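Local structure of Alpha/beta hydrolase fold protein (Chitinophaga pinensis, 4PW0) at residues Met237-Ser242 against Leu254-Asp259. The protein is probably a hydrolase of the alpha/beta hydrolase fold, although its substrate is not known. Residues are numbered along the deposited sequence; the frame is centred on the assembly and turned at random. Where two conformers were deposited one is given.
Sequences MDTYNS and LSLYPD
Thr239 OG1 is gripped twice, hydrogen-bonded to Gly231 O and to Asp234 N, while its methyl faces Leu256. Threonine suits this buried spot because one side chain serves both needs: with OG1 tied to the end of strand 226-231 and to Asp234, CG2, anti to the backbone N, lies 4.3 Å from Leu256 CD1. One helical turn further on, Ser242 meets Leu254. The leucine's CG stands anti to its own N (chi1 -178°), and chi2 of 64° then turns CD1 toward the helix, 3.7 Å from Ser242 O and 4.1 Å from Ser242 CB. A small serine lets the strand leucine come this near the helix backbone. No hydrogen bond crosses between 237-242 and 254-259; the leucines supply apolar bulk.

Polar bonds shape the helix entrance instead. Asp238, whose short carboxylate can fold back, accepts a capping bond from Tyr240 N to Asp238 OD1 (2.9 Å), the donor lying above the carboxylate plane. Asn241 ND2 reaches back to Met237 O at 2.9 Å, nearly straight at 165°.

Asp234, the probable triad acid, also accepts from Met237 N through OD1, so this turn probably helps position it. The contact packs helix 240-248 against strand 252-257 within the beta-alpha-beta unit begun by strand 226-231. Strand 252-257 is an edge strand within its chain, and 254-256 pairs antiparallel with a strand of the second subunit, continuing the sheet across the interface.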
HETATM    1  N   MSE A 237      -4.099  -5.800  17.430  1.00 14.52           N
HETATM    2  CA  MSE A 237      -4.346  -4.385  17.195  1.00 13.88           C
HETATM    3  C   MSE A 237      -5.630  -4.106  16.422  1.00 14.28           C
HETATM    4  O   MSE A 237      -6.054  -2.942  16.417  1.00 14.78           O
HETATM    5  CB  MSE A 237      -3.202  -3.801  16.379  1.00 13.87           C
HETATM    6  CG  MSE A 237      -1.836  -3.888  17.045  1.00 15.02           C
HETATM    7 SE   MSE A 237      -1.740  -2.710  18.609  0.65 16.00          SE
HETATM    8  CE  MSE A 237       0.101  -3.071  19.085  1.00 16.19           C
ATOM      9  N   ASP A 238      -6.182  -5.134  15.761  1.00 13.84           N
ATOM     10  CA  ASP A 238      -7.341  -5.093  14.815  1.00 15.11           C
ATOM     11  C   ASP A 238      -6.871  -4.373  13.526  1.00 13.52           C
ATOM     12  O   ASP A 238      -6.594  -3.171  13.548  1.00 14.66           O
ATOM     13  CB  ASP A 238      -8.583  -4.428  15.444  1.00 14.99           C
ATOM     14  CG  ASP A 238      -9.826  -4.550  14.574  1.00 17.93           C
ATOM     15  OD1 ASP A 238      -9.726  -4.828  13.364  1.00 17.33           O
ATOM     16  OD2 ASP A 238     -10.940  -4.426  15.151  1.00 22.65           O
ATOM     17  N   THR A 239      -6.827  -5.094  12.429  1.00 13.52           N
ATOM     18  CA  THR A 239      -6.461  -4.506  11.166  1.00 14.31           C
ATOM     19  C   THR A 239      -7.263  -3.246  10.867  1.00 14.54           C
ATOM     20  O   THR A 239      -6.716  -2.297  10.299  1.00 14.67           O
ATOM     21  CB  THR A 239      -6.579  -5.546  10.075  1.00 14.68           C
ATOM     22  OG1 THR A 239      -5.562  -6.532  10.305  1.00 15.19           O
ATOM     23  CG2 THR A 239      -6.427  -4.953   8.674  1.00 14.96           C
ATOM     24  N   TYR A 240      -8.552  -3.218  11.222  1.00 13.99           N
ATOM     25  CA  TYR A 240      -9.351  -2.041  10.900  1.00 15.33           C
ATOM     26  C   TYR A 240      -8.842  -0.784  11.544  1.00 14.67           C
ATOM     27  O   TYR A 240      -9.009   0.323  11.016  1.00 15.75           O
ATOM     28  CB  TYR A 240     -10.818  -2.280  11.283  1.00 18.59           C
ATOM     29  CG  TYR A 240     -11.724  -1.208  10.743  1.00 19.28           C
ATOM     30  CD1 TYR A 240     -12.138  -1.220   9.458  1.00 22.08           C
ATOM     31  CD2 TYR A 240     -12.077  -0.165  11.545  1.00 23.78           C
ATOM     32  CE1 TYR A 240     -12.939  -0.212   8.949  1.00 27.75           C
ATOM     33  CE2 TYR A 240     -12.865   0.881  11.062  1.00 27.28           C
ATOM     34  CZ  TYR A 240     -13.303   0.830   9.767  1.00 25.29           C
ATOM     35  OH  TYR A 240     -14.088   1.836   9.237  1.00 35.78           O
ATOM     36  N   ASN A 241      -8.155  -0.924  12.669  1.00 14.30           N
ATOM     37  CA  ASN A 241      -7.554   0.252  13.306  1.00 14.64           C
ATOM     38  C   ASN A 241      -6.435   0.917  12.495  1.00 14.83           C
ATOM     39  O   ASN A 241      -6.119   2.097  12.724  1.00 15.95           O
ATOM     40  CB  ASN A 241      -7.117  -0.040  14.724  1.00 14.78           C
ATOM     41  CG  ASN A 241      -8.299  -0.152  15.644  1.00 15.45           C
ATOM     42  OD1 ASN A 241      -9.284   0.606  15.503  1.00 17.70           O
ATOM     43  ND2 ASN A 241      -8.213  -1.050  16.603  1.00 15.26           N
ATOM     44  N   SER A 242      -5.853   0.186  11.542  1.00 13.96           N
ATOM     45  CA  SER A 242      -4.909   0.791  10.623  1.00 13.92           C
ATOM     46  C   SER A 242      -5.640   1.574   9.535  1.00 14.26           C
ATOM     47  O   SER A 242      -5.143   2.635   9.079  1.00 15.17           O
ATOM     48  CB  SER A 242      -3.968  -0.255  10.041  1.00 14.53           C
ATOM     49  OG  SER A 242      -3.058  -0.711  11.047  1.00 14.16           O
ATOM     50  N   LEU A 254      -1.617   4.033   3.236  1.00 13.16           N
ATOM     51  CA  LEU A 254      -1.835   2.734   3.872  1.00 13.32           C
ATOM     52  C   LEU A 254      -1.405   1.629   2.933  1.00 13.56           C
ATOM     53  O   LEU A 254      -1.728   1.679   1.726  1.00 14.48           O
ATOM     54  CB  LEU A 254      -3.336   2.519   4.156  1.00 13.42           C
ATOM     55  CG  LEU A 254      -3.740   1.245   4.859  1.00 13.75           C
ATOM     56  CD1 LEU A 254      -3.174   1.154   6.256  1.00 14.69           C
ATOM     57  CD2 LEU A 254      -5.259   1.125   4.889  1.00 15.85           C
ATOM     58  N   SER A 255      -0.769   0.594   3.468  1.00 13.27           N
ATOM     59  CA  SER A 255      -0.547  -0.687   2.780  0.60 14.42           C
ATOM     60  C   SER A 255      -1.053  -1.819   3.664  1.00 13.25           C
ATOM     61  O   SER A 255      -0.651  -1.907   4.826  1.00 14.03           O
ATOM     62  CB  SER A 255       0.973  -0.898   2.555  0.60 15.15           C
ATOM     63  OG  SER A 255       1.550  -0.124   1.488  0.60 17.01           O
ATOM     64  N   LEU A 256      -1.923  -2.667   3.115  1.00 13.33           N
ATOM     65  CA  LEU A 256      -2.321  -3.887   3.797  1.00 13.19           C
ATOM     66  C   LEU A 256      -1.818  -5.101   3.014  1.00 13.16           C
ATOM     67  O   LEU A 256      -1.939  -5.174   1.779  1.00 13.96           O
ATOM     68  CB  LEU A 256      -3.831  -4.000   3.969  1.00 14.07           C
ATOM     69  CG  LEU A 256      -4.530  -2.883   4.709  1.00 14.39           C
ATOM     70  CD1 LEU A 256      -6.015  -3.174   4.820  1.00 15.44           C
ATOM     71  CD2 LEU A 256      -3.910  -2.660   6.062  1.00 15.17           C
ATOM     72  N   TYR A 257      -1.244  -6.040   3.768  1.00 13.11           N
ATOM     73  CA  TYR A 257      -0.594  -7.222   3.185  1.00 13.82           C
ATOM     74  C   TYR A 257      -1.444  -8.495   3.361  1.00 14.08           C
ATOM     75  O   TYR A 257      -2.058  -8.672   4.409  1.00 14.65           O
ATOM     76  CB  TYR A 257       0.809  -7.450   3.786  1.00 15.53           C
ATOM     77  CG  TYR A 257       1.820  -6.337   3.585  1.00 14.64           C
ATOM     78  CD1 TYR A 257       1.647  -5.327   2.662  1.00 16.00           C
ATOM     79  CD2 TYR A 257       3.018  -6.358   4.303  1.00 16.20           C
ATOM     80  CE1 TYR A 257       2.606  -4.326   2.455  1.00 17.19           C
ATOM     81  CE2 TYR A 257       3.953  -5.377   4.116  1.00 16.06           C
ATOM     82  CZ  TYR A 257       3.770  -4.378   3.232  1.00 16.53           C
ATOM     83  OH  TYR A 257       4.758  -3.403   3.080  1.00 18.79           O
ATOM     84  N   PRO A 258      -1.465  -9.350   2.342  1.00 14.25           N
ATOM     85  CA  PRO A 258      -2.445 -10.463   2.348  1.00 14.46           C
ATOM     86  C   PRO A 258      -2.074 -11.612   3.251  1.00 14.77           C
ATOM     87  O   PRO A 258      -0.884 -11.963   3.416  1.00 14.94           O
ATOM     88  CB  PRO A 258      -2.425 -10.918   0.891  1.00 15.54           C
ATOM     89  CG  PRO A 258      -1.065 -10.519   0.370  1.00 15.05           C
ATOM     90  CD  PRO A 258      -0.788  -9.193   1.051  1.00 14.55           C
ATOM     91  N   ASP A 259      -3.112 -12.241   3.799  1.00 14.13           N
ATOM     92  CA  ASP A 259      -2.968 -13.480   4.595  1.00 14.36           C
ATOM     93  C   ASP A 259      -1.856 -13.344   5.621  1.00 14.20           C
ATOM     94  O   ASP A 259      -1.003 -14.235   5.760  1.00 15.11           O
ATOM     95  CB  ASP A 259      -2.771 -14.714   3.725  1.00 15.37           C
ATOM     96  CG  ASP A 259      -2.930 -16.014   4.524  1.00 15.96           C
ATOM     97  OD1 ASP A 259      -3.725 -16.027   5.475  1.00 17.70           O
ATOM     98  OD2 ASP A 259      -2.221 -16.951   4.121  1.00 19.14           O
TER